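Long-range contacts in monopolin complex subunit CSM1 (Candida glabrata, PDB 6MJC), which is a subunit of the monopolin complex that binds a segment of the kinetochore protein Dsn1 and so probably helps recruit monopolin to kinetochores: residues I43-V51 with T63-R74; L82-L90 with F104-K114. All coordinates share one frame; numbering follows the deposited sequence.

Overall arrangement
Interaction 1 pairs two neighbouring strands inside the antiparallel sheet, near the centre of the chain. Interaction 2 lies about 13 Å away, centre to centre, and packs the chain's last helix against the end of helix 76-85 and the loop and 3-10 segment after it. Two places join them. Tyr67 OH lies 2.7 Å from Leu90 O, a probable hydrogen bond, and Tyr67 CD1 is 3.5 Å from Phe104 CE1. At the open end of the hairpin, away from the connection between its strands, Leu82 CD1 packs on Arg74 CD at 3.4 Å. Both interactions border the bound peptide: Val51 and Ile66 meet an apolar side chain of it, and Phe104 an aromatic one.

Interaction 1. Residues I43-V51 with T63-R74; sequences IMDYKLGFV and TEVIYVPLLKQR
Tyr46 lays its CB and ring carbon CG against the Tyr67 ring, with CB 3.5 Å from Tyr67 CE1. The two rings are oblique, their planes 46° apart. Beyond the contact the hydroxyl of Tyr46 bonds to Gln37, and that of Tyr67 to Leu90 O. Leu48 CD2 comes to the edge of the Tyr67 ring. Further along the same face, Phe50 and Val65 lie side by side, and CE1 of Phe50 is 3.6 Å from Val65 CG2. The strands 44-51 and 63-69 form an antiparallel beta hairpin between strands 30-37 and 94-96. Lys47-Val68, Gly49-Ile66 and Val51-Glu64 are its hydrogen-bonded pairs, each with two backbone bonds. The side chains of Lys47, Val51, Glu64, Ile66 and Val68 lie on the other face, where Val51 CG2 packs on Ile66 CG1 at 4.0 Å; both residues also touch an apolar side chain of the bound peptide. Past Pro69 one more backbone bond, Leu70 N to Asp45 O, is followed by side-chain bonds. Arg74 bends at chi2 and chi3 and brings NH1 to Asp45 OD2, 2.7 Å away. This salt bridge is nearly straight (173° at the hydrogen) and uses the anti lone pair of OD2. The carboxylate and guanidinium are nearly coplanar, while Ile43 O lies over one guanidinium face. Glu78 forms a salt bridge with Arg74 NE, so two acids hold the guanidinium and fix its rotation. A water accepts from Asp45 N and Arg74 NH1 and donates to Leu70 O. Met44 CE tucks against Pro69 CB at 3.6 Å and also reaches Leu71 CD2.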
loop_
_atom_site.group_PDB
_atom_site.type_symbol
_atom_site.label_atom_id
_atom_site.label_comp_id
_atom_site.label_asym_id
_atom_site.label_seq_id
_atom_site.Cartn_x
_atom_site.Cartn_y
_atom_site.Cartn_z
ATOM N N ILE A 43 -5.373 -12.260 -5.424
ATOM C CA ILE A 43 -4.576 -11.094 -5.770
ATOM C C ILE A 43 -5.251 -9.854 -5.211
ATOM O O ILE A 43 -6.458 -9.652 -5.406
ATOM C CB ILE A 43 -4.383 -10.958 -7.288
ATOM C CG1 ILE A 43 -3.477 -12.069 -7.813
ATOM C CG2 ILE A 43 -3.789 -9.592 -7.606
ATOM C CD1 ILE A 43 -3.302 -12.063 -9.320
ATOM N N MET A 44 -4.451 -8.991 -4.601
ATOM C CA MET A 44 -4.876 -7.694 -4.120
ATOM C C MET A 44 -4.021 -6.613 -4.764
ATOM O O MET A 44 -2.787 -6.730 -4.806
ATOM C CB MET A 44 -4.757 -7.645 -2.606
ATOM C CG MET A 44 -5.187 -6.352 -1.998
ATOM S SD MET A 44 -7.001 -6.231 -2.058
ATOM C CE MET A 44 -7.077 -4.563 -1.507
ATOM N N ASP A 45 -4.689 -5.610 -5.320
ATOM C CA ASP A 45 -4.020 -4.428 -5.818
ATOM C C ASP A 45 -4.139 -3.318 -4.787
ATOM O O ASP A 45 -5.197 -3.107 -4.168
ATOM C CB ASP A 45 -4.584 -3.970 -7.173
ATOM C CG ASP A 45 -4.122 -4.827 -8.334
ATOM O OD1 ASP A 45 -3.009 -4.617 -8.857
ATOM O OD2 ASP A 45 -4.891 -5.699 -8.749
ATOM N N TYR A 46 -3.044 -2.604 -4.600
ATOM C CA TYR A 46 -3.033 -1.474 -3.676
ATOM C C TYR A 46 -1.937 -0.507 -4.079
ATOM O O TYR A 46 -1.003 -0.846 -4.811
ATOM C CB TYR A 46 -2.850 -1.930 -2.215
ATOM C CG TYR A 46 -1.591 -2.732 -1.904
ATOM C CD1 TYR A 46 -0.435 -2.088 -1.490
ATOM C CD2 TYR A 46 -1.575 -4.107 -1.982
ATOM C CE1 TYR A 46 0.745 -2.817 -1.187
ATOM C CE2 TYR A 46 -0.399 -4.848 -1.689
ATOM C CZ TYR A 46 0.735 -4.194 -1.283
ATOM O OH TYR A 46 1.893 -4.889 -0.960
ATOM N N LYS A 47 -2.038 0.695 -3.546
ATOM C CA LYS A 47 -1.036 1.740 -3.716
ATOM C C LYS A 47 -0.413 2.006 -2.357
ATOM O O LYS A 47 -1.130 2.043 -1.360
ATOM C CB LYS A 47 -1.745 2.982 -4.269
ATOM C CG LYS A 47 -0.887 4.149 -4.640
ATOM C CD LYS A 47 -1.878 5.241 -5.134
ATOM C CE LYS A 47 -1.146 6.510 -5.396
ATOM N NZ LYS A 47 -2.116 7.544 -5.752
ATOM N N LEU A 48 0.919 2.113 -2.302
ATOM C CA LEU A 48 1.637 2.543 -1.107
ATOM C C LEU A 48 2.183 3.942 -1.341
ATOM O O LEU A 48 2.743 4.239 -2.406
ATOM C CB LEU A 48 2.801 1.606 -0.773
ATOM C CG LEU A 48 2.426 0.237 -0.206
ATOM C CD1 LEU A 48 3.676 -0.429 0.208
ATOM C CD2 LEU A 48 1.431 0.334 0.954
ATOM N N GLY A 49 2.085 4.766 -0.324
ATOM C CA GLY A 49 2.752 6.044 -0.309
ATOM C C GLY A 49 3.742 6.153 0.825
ATOM O O GLY A 49 3.412 5.842 1.969
ATOM N N PHE A 50 4.954 6.569 0.513
ATOM C CA PHE A 50 5.980 6.852 1.505
ATOM C C PHE A 50 6.102 8.373 1.563
ATOM O O PHE A 50 6.717 8.989 0.686
ATOM C CB PHE A 50 7.299 6.160 1.151
ATOM C CG PHE A 50 7.230 4.649 1.220
ATOM C CD1 PHE A 50 7.334 3.980 2.424
ATOM C CD2 PHE A 50 7.047 3.904 0.078
ATOM C CE1 PHE A 50 7.265 2.593 2.473
ATOM C CE2 PHE A 50 6.984 2.523 0.127
ATOM C CZ PHE A 50 7.094 1.870 1.327
ATOM N N VAL A 51 5.607 8.955 2.642
ATOM C CA VAL A 51 5.329 10.376 2.727
ATOM C C VAL A 51 6.243 10.989 3.764
ATOM O O VAL A 51 6.335 10.498 4.898
ATOM C CB VAL A 51 3.837 10.628 3.062
ATOM C CG1 VAL A 51 3.608 12.089 3.344
ATOM C CG2 VAL A 51 2.992 10.148 1.959
ATOM N N THR A 63 7.748 10.886 8.704
ATOM C CA THR A 63 7.642 9.813 7.718
ATOM C C THR A 63 6.551 8.811 8.085
ATOM O O THR A 63 6.505 8.318 9.218
ATOM C CB THR A 63 8.949 9.034 7.563
ATOM O OG1 THR A 63 8.764 8.033 6.555
ATOM C CG2 THR A 63 9.307 8.342 8.858
ATOM N N GLU A 64 5.726 8.453 7.105
ATOM C CA GLU A 64 4.658 7.484 7.314
ATOM C C GLU A 64 4.387 6.726 6.020
ATOM O O GLU A 64 4.741 7.175 4.923
ATOM C CB GLU A 64 3.363 8.192 7.788
ATOM C CG GLU A 64 2.630 8.969 6.706
ATOM C CD GLU A 64 1.340 9.656 7.222
ATOM O OE1 GLU A 64 0.803 9.258 8.289
ATOM O OE2 GLU A 64 0.874 10.595 6.544
ATOM N N VAL A 65 3.738 5.574 6.151
ATOM C CA VAL A 65 3.260 4.834 4.991
ATOM C C VAL A 65 1.751 5.007 4.849
ATOM O O VAL A 65 0.987 4.865 5.813
ATOM C CB VAL A 65 3.604 3.342 5.083
ATOM C CG1 VAL A 65 3.160 2.644 3.803
ATOM C CG2 VAL A 65 5.093 3.082 5.273
ATOM N N ILE A 66 1.318 5.284 3.632
ATOM C CA ILE A 66 -0.107 5.344 3.286
ATOM C C ILE A 66 -0.429 4.107 2.442
ATOM O O ILE A 66 0.193 3.883 1.405
ATOM C CB ILE A 66 -0.479 6.631 2.515
ATOM C CG1 ILE A 66 -0.046 7.917 3.246
ATOM C CG2 ILE A 66 -2.023 6.621 2.187
ATOM C CD1 ILE A 66 -0.632 8.229 4.635
ATOM N N TYR A 67 -1.496 3.390 2.806
ATOM C CA TYR A 67 -1.960 2.203 2.091
ATOM C C TYR A 67 -3.326 2.500 1.515
ATOM O O TYR A 67 -4.218 2.916 2.243
ATOM C CB TYR A 67 -2.066 0.973 3.013
ATOM C CG TYR A 67 -2.975 -0.168 2.521
ATOM C CD1 TYR A 67 -2.497 -1.160 1.673
ATOM C CD2 TYR A 67 -4.267 -0.284 2.964
ATOM C CE1 TYR A 67 -3.310 -2.203 1.270
ATOM C CE2 TYR A 67 -5.094 -1.352 2.546
ATOM C CZ TYR A 67 -4.614 -2.270 1.668
ATOM O OH TYR A 67 -5.375 -3.336 1.261
ATOM N N VAL A 68 -3.488 2.296 0.215
ATOM C CA VAL A 68 -4.751 2.591 -0.471
ATOM C C VAL A 68 -5.227 1.332 -1.186
ATOM O O VAL A 68 -4.603 0.888 -2.163
ATOM C CB VAL A 68 -4.579 3.717 -1.498
ATOM C CG1 VAL A 68 -5.976 4.089 -2.130
ATOM C CG2 VAL A 68 -3.965 4.927 -0.916
ATOM N N PRO A 69 -6.295 0.679 -0.744
ATOM C CA PRO A 69 -6.759 -0.502 -1.479
ATOM C C PRO A 69 -7.398 -0.110 -2.811
ATOM O O PRO A 69 -8.166 0.840 -2.879
ATOM C CB PRO A 69 -7.771 -1.122 -0.511
ATOM C CG PRO A 69 -8.322 0.014 0.261
ATOM C CD PRO A 69 -7.168 1.021 0.393
ATOM N N LEU A 70 -7.077 -0.844 -3.869
ATOM C CA LEU A 70 -7.616 -0.567 -5.202
ATOM C C LEU A 70 -8.656 -1.636 -5.534
ATOM O O LEU A 70 -8.366 -2.685 -6.115
ATOM C CB LEU A 70 -6.472 -0.505 -6.198
ATOM C CG LEU A 70 -5.379 0.505 -5.892
ATOM C CD1 LEU A 70 -4.162 0.337 -6.885
ATOM C CD2 LEU A 70 -5.868 1.929 -5.868
ATOM N N LEU A 71 -9.881 -1.375 -5.110
ATOM C CA LEU A 71 -10.942 -2.348 -5.250
ATOM C C LEU A 71 -11.629 -2.257 -6.603
ATOM O O LEU A 71 -12.187 -3.236 -7.068
ATOM C CB LEU A 71 -11.960 -2.192 -4.115
ATOM C CG LEU A 71 -11.346 -2.062 -2.703
ATOM C CD1 LEU A 71 -12.416 -1.939 -1.653
ATOM C CD2 LEU A 71 -10.436 -3.233 -2.419
ATOM N N LYS A 72 -11.584 -1.101 -7.270
ATOM C CA LYS A 72 -12.232 -0.949 -8.561
ATOM C C LYS A 72 -11.705 -1.936 -9.583
ATOM O O LYS A 72 -12.439 -2.332 -10.506
ATOM C CB LYS A 72 -11.981 0.476 -9.044
ATOM C CG LYS A 72 -13.023 1.471 -8.604
ATOM C CD LYS A 72 -12.592 2.863 -9.021
ATOM C CE LYS A 72 -13.781 3.779 -9.246
ATOM N NZ LYS A 72 -14.800 3.663 -8.167
ATOM N N GLN A 73 -10.453 -2.368 -9.399
ATOM C CA GLN A 73 -9.781 -3.268 -10.325
ATOM C C GLN A 73 -10.230 -4.710 -10.185
ATOM O O GLN A 73 -9.823 -5.538 -11.001
ATOM C CB GLN A 73 -8.258 -3.261 -10.107
ATOM C CG GLN A 73 -7.530 -1.997 -10.428
ATOM C CD GLN A 73 -6.031 -2.181 -10.297
ATOM O OE1 GLN A 73 -5.502 -3.272 -10.517
ATOM N NE2 GLN A 73 -5.343 -1.120 -9.921
ATOM N N ARG A 74 -11.001 -5.031 -9.166
ATOM C CA ARG A 74 -11.491 -6.381 -8.922
ATOM C C ARG A 74 -12.854 -6.582 -9.559
ATOM O O ARG A 74 -13.636 -5.636 -9.701
ATOM C CB ARG A 74 -11.594 -6.643 -7.407
ATOM C CG ARG A 74 -10.280 -6.526 -6.622
ATOM C CD ARG A 74 -9.449 -7.826 -6.564
ATOM N NE ARG A 74 -8.934 -8.207 -7.871
ATOM C CZ ARG A 74 -7.844 -7.699 -8.426
ATOM N NH1 ARG A 74 -7.133 -6.759 -7.798
ATOM N NH2 ARG A 74 -7.451 -8.130 -9.613
HETATM O O HOH W 1 -7.626 -5.140 -5.069
#

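Interaction 2. Residues L82-L90 with F104-K114; sequences LQKKLPDYL and FYIKMSKSLNK
Phe104 meets Leu90 through its ring carbon CE1, which is 4.1 Å from Leu90 CD2 in an oblique approach. One turn on, Lys107 folds back at chi2 and chi3 (60° and 79°). This lays its aliphatic chain across the hydroxyl of Tyr89, with CE 3.4 Å from Tyr89 OH. Met108 also has a bent chain. Its SD faces Leu86 CD1 at 4.1 Å, and its CE faces Leu90 CD1. Ser111 packs tightly, with CB only 3.3 Å from Leu86 CD2. Its OG turns back to donate to Lys107 O, which also accepts from Ser111 N on the opposite face of the carbonyl plane. Leu112 CD2 reaches Leu82 CD2 at 3.6 Å and lies close to Leu86 CD2 as well. The carbonyl of Leu112 accepts a 3.0 Å hydrogen bond from Lys85 NZ, tilted 30° from the carbonyl plane. Lys114 is poorly ordered, and its NZ makes a weak bond to Lys85 O. The last helix, 101-113, thus lies against the end of helix 76-85 and the loop and 3-10 segment after it, while Met108 and Leu112 also pack on Met44 of strand 44-52.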
loop_
_atom_site.group_PDB
_atom_site.type_symbol
_atom_site.label_atom_id
_atom_site.label_comp_id
_atom_site.label_asym_id
_atom_site.label_seq_id
_atom_site.Cartn_x
_atom_site.Cartn_y
_atom_site.Cartn_z
ATOM N N LEU A 82 -11.949 -12.005 -1.512
ATOM C CA LEU A 82 -10.979 -11.290 -0.696
ATOM C C LEU A 82 -11.583 -10.891 0.650
ATOM O O LEU A 82 -10.891 -10.906 1.671
ATOM C CB LEU A 82 -10.482 -10.037 -1.432
ATOM C CG LEU A 82 -9.562 -10.339 -2.610
ATOM C CD1 LEU A 82 -9.301 -9.074 -3.428
ATOM C CD2 LEU A 82 -8.255 -10.953 -2.130
ATOM N N GLN A 83 -12.865 -10.512 0.671
ATOM C CA GLN A 83 -13.485 -10.054 1.907
ATOM C C GLN A 83 -13.622 -11.167 2.929
ATOM O O GLN A 83 -13.701 -10.873 4.127
ATOM C CB GLN A 83 -14.839 -9.433 1.617
ATOM C CG GLN A 83 -14.626 -8.068 0.983
ATOM C CD GLN A 83 -15.889 -7.308 0.799
ATOM O OE1 GLN A 83 -16.779 -7.734 0.082
ATOM N NE2 GLN A 83 -15.983 -6.166 1.460
ATOM N N LYS A 84 -13.642 -12.428 2.485
ATOM C CA LYS A 84 -13.629 -13.539 3.428
ATOM C C LYS A 84 -12.256 -13.702 4.045
ATOM O O LYS A 84 -12.133 -14.085 5.212
ATOM C CB LYS A 84 -13.999 -14.850 2.740
ATOM C CG LYS A 84 -15.400 -14.990 2.232
ATOM C CD LYS A 84 -15.581 -16.392 1.574
ATOM C CE LYS A 84 -16.687 -16.400 0.524
ATOM N NZ LYS A 84 -16.750 -17.686 -0.236
ATOM N N LYS A 85 -11.212 -13.414 3.276
ATOM C CA LYS A 85 -9.866 -13.816 3.657
ATOM C C LYS A 85 -9.157 -12.710 4.410
ATOM O O LYS A 85 -8.373 -12.990 5.323
ATOM C CB LYS A 85 -9.034 -14.198 2.420
ATOM C CG LYS A 85 -9.545 -15.431 1.682
ATOM C CD LYS A 85 -8.469 -16.132 0.841
ATOM C CE LYS A 85 -8.333 -15.546 -0.547
ATOM N NZ LYS A 85 -7.399 -16.344 -1.392
ATOM N N LEU A 86 -9.429 -11.401 4.022
ATOM C CA LEU A 86 -8.638 -10.361 4.644
ATOM C C LEU A 86 -9.419 -9.640 5.741
ATOM O O LEU A 86 -10.650 -9.548 5.692
ATOM C CB LEU A 86 -8.185 -9.307 3.628
ATOM C CG LEU A 86 -7.653 -9.741 2.263
ATOM C CD1 LEU A 86 -7.028 -8.473 1.607
ATOM C CD2 LEU A 86 -6.746 -10.857 2.169
ATOM N N PRO A 87 -8.698 -9.032 6.683
ATOM C CA PRO A 87 -9.363 -8.257 7.726
ATOM C C PRO A 87 -10.008 -6.995 7.162
ATOM O O PRO A 87 -9.595 -6.455 6.136
ATOM C CB PRO A 87 -8.240 -7.933 8.722
ATOM C CG PRO A 87 -6.957 -8.204 7.995
ATOM C CD PRO A 87 -7.249 -9.193 6.921
ATOM N N ASP A 88 -11.078 -6.560 7.831
ATOM C CA ASP A 88 -11.836 -5.383 7.360
ATOM C C ASP A 88 -10.935 -4.182 7.082
ATOM O O ASP A 88 -11.186 -3.386 6.157
ATOM C CB ASP A 88 -12.876 -4.950 8.407
ATOM C CG ASP A 88 -14.035 -5.919 8.554
ATOM O OD1 ASP A 88 -14.116 -6.864 7.748
ATOM O OD2 ASP A 88 -14.870 -5.728 9.475
ATOM N N TYR A 89 -9.895 -3.995 7.895
ATOM C CA TYR A 89 -9.115 -2.767 7.725
ATOM C C TYR A 89 -8.328 -2.722 6.435
ATOM O O TYR A 89 -7.933 -1.618 6.001
ATOM C CB TYR A 89 -8.197 -2.558 8.912
ATOM C CG TYR A 89 -7.279 -3.686 9.246
ATOM C CD1 TYR A 89 -6.158 -3.950 8.484
ATOM C CD2 TYR A 89 -7.515 -4.473 10.358
ATOM C CE1 TYR A 89 -5.296 -5.010 8.808
ATOM C CE2 TYR A 89 -6.633 -5.508 10.711
ATOM C CZ TYR A 89 -5.551 -5.773 9.930
ATOM O OH TYR A 89 -4.735 -6.819 10.283
ATOM N N LEU A 90 -8.120 -3.865 5.791
ATOM C CA LEU A 90 -7.425 -3.831 4.521
ATOM C C LEU A 90 -8.323 -3.427 3.351
ATOM O O LEU A 90 -7.854 -3.425 2.214
ATOM C CB LEU A 90 -6.768 -5.182 4.239
ATOM C CG LEU A 90 -5.588 -5.574 5.133
ATOM C CD1 LEU A 90 -5.017 -6.896 4.705
ATOM C CD2 LEU A 90 -4.524 -4.464 5.072
ATOM N N PHE A 104 2.823 -5.349 7.971
ATOM C CA PHE A 104 1.810 -5.170 6.935
ATOM C C PHE A 104 2.002 -6.176 5.809
ATOM O O PHE A 104 1.062 -6.857 5.402
ATOM C CB PHE A 104 1.890 -3.772 6.348
ATOM C CG PHE A 104 1.202 -3.656 5.003
ATOM C CD1 PHE A 104 -0.150 -3.452 4.926
ATOM C CD2 PHE A 104 1.905 -3.805 3.817
ATOM C CE1 PHE A 104 -0.785 -3.366 3.700
ATOM C CE2 PHE A 104 1.276 -3.721 2.590
ATOM C CZ PHE A 104 -0.080 -3.528 2.527
ATOM N N TYR A 105 3.246 -6.329 5.338
ATOM C CA TYR A 105 3.508 -7.227 4.221
ATOM C C TYR A 105 3.222 -8.670 4.614
ATOM O O TYR A 105 2.646 -9.433 3.838
ATOM C CB TYR A 105 4.956 -7.068 3.744
ATOM C CG TYR A 105 5.420 -8.191 2.834
ATOM C CD1 TYR A 105 5.071 -8.220 1.476
ATOM C CD2 TYR A 105 6.186 -9.203 3.328
ATOM C CE1 TYR A 105 5.515 -9.271 0.661
ATOM C CE2 TYR A 105 6.656 -10.256 2.518
ATOM C CZ TYR A 105 6.299 -10.274 1.189
ATOM O OH TYR A 105 6.770 -11.326 0.439
ATOM N N ILE A 106 3.600 -9.057 5.826
ATOM C CA ILE A 106 3.338 -10.412 6.298
ATOM C C ILE A 106 1.842 -10.671 6.414
ATOM O O ILE A 106 1.359 -11.734 6.013
ATOM C CB ILE A 106 4.023 -10.646 7.644
ATOM C CG1 ILE A 106 5.543 -10.605 7.489
ATOM C CG2 ILE A 106 3.598 -12.012 8.225
ATOM C CD1 ILE A 106 6.312 -10.664 8.779
ATOM N N LYS A 107 1.103 -9.742 7.026
ATOM C CA LYS A 107 -0.355 -9.873 7.158
ATOM C C LYS A 107 -1.015 -10.012 5.796
ATOM O O LYS A 107 -1.865 -10.895 5.575
ATOM C CB LYS A 107 -0.913 -8.652 7.889
ATOM C CG LYS A 107 -2.444 -8.564 8.024
ATOM C CD LYS A 107 -3.005 -9.735 8.783
ATOM C CE LYS A 107 -2.826 -9.581 10.271
ATOM N NZ LYS A 107 -3.630 -10.620 10.983
ATOM N N MET A 108 -0.624 -9.158 4.853
ATOM C CA MET A 108 -1.219 -9.240 3.517
ATOM C C MET A 108 -0.886 -10.572 2.866
ATOM O O MET A 108 -1.755 -11.220 2.272
ATOM C CB MET A 108 -0.745 -8.088 2.632
ATOM C CG MET A 108 -1.309 -8.122 1.217
ATOM S SD MET A 108 -3.028 -7.689 1.102
ATOM C CE MET A 108 -2.886 -5.924 1.366
ATOM N N SER A 109 0.369 -11.012 2.978
ATOM C CA SER A 109 0.782 -12.215 2.292
ATOM C C SER A 109 0.072 -13.426 2.877
ATOM O O SER A 109 -0.413 -14.289 2.140
ATOM C CB SER A 109 2.303 -12.352 2.381
ATOM O OG SER A 109 2.725 -13.416 1.547
ATOM N N LYS A 110 -0.059 -13.474 4.197
ATOM C CA LYS A 110 -0.706 -14.619 4.815
ATOM C C LYS A 110 -2.199 -14.614 4.537
ATOM O O LYS A 110 -2.797 -15.674 4.330
ATOM C CB LYS A 110 -0.463 -14.617 6.314
ATOM C CG LYS A 110 0.963 -15.027 6.719
ATOM C CD LYS A 110 1.109 -15.119 8.238
ATOM C CE LYS A 110 2.520 -15.583 8.631
ATOM N NZ LYS A 110 2.764 -15.513 10.102
ATOM N N SER A 111 -2.819 -13.436 4.568
ATOM C CA SER A 111 -4.254 -13.343 4.330
ATOM C C SER A 111 -4.590 -13.826 2.930
ATOM O O SER A 111 -5.560 -14.569 2.742
ATOM C CB SER A 111 -4.736 -11.915 4.551
ATOM O OG SER A 111 -4.441 -11.468 5.867
ATOM N N LEU A 112 -3.776 -13.452 1.937
ATOM C CA LEU A 112 -4.068 -13.880 0.569
ATOM C C LEU A 112 -3.894 -15.376 0.387
ATOM O O LEU A 112 -4.558 -15.949 -0.479
ATOM C CB LEU A 112 -3.191 -13.156 -0.452
ATOM C CG LEU A 112 -3.406 -11.662 -0.524
ATOM C CD1 LEU A 112 -2.311 -10.923 -1.294
ATOM C CD2 LEU A 112 -4.771 -11.401 -1.189
ATOM N N ASN A 113 -3.010 -16.024 1.165
ATOM C CA ASN A 113 -2.747 -17.458 1.006
ATOM C C ASN A 113 -3.789 -18.330 1.693
ATOM O O ASN A 113 -3.974 -19.486 1.297
ATOM C CB ASN A 113 -1.372 -17.822 1.578
ATOM C CG ASN A 113 -0.250 -17.586 0.603
ATOM O OD1 ASN A 113 -0.468 -17.538 -0.607
ATOM N ND2 ASN A 113 0.967 -17.436 1.122
ATOM N N LYS A 114 -4.466 -17.800 2.706
ATOM C CA LYS A 114 -5.393 -18.572 3.523
ATOM C C LYS A 114 -6.116 -19.703 2.800
ATOM O O LYS A 114 -7.120 -19.475 2.130
ATOM C CB LYS A 114 -6.451 -17.633 4.123
ATOM C CG LYS A 114 -6.195 -17.165 5.539
ATOM C CD LYS A 114 -7.318 -16.243 6.036
ATOM C CE LYS A 114 -7.043 -15.742 7.445
ATOM N NZ LYS A 114 -8.204 -14.996 8.016
#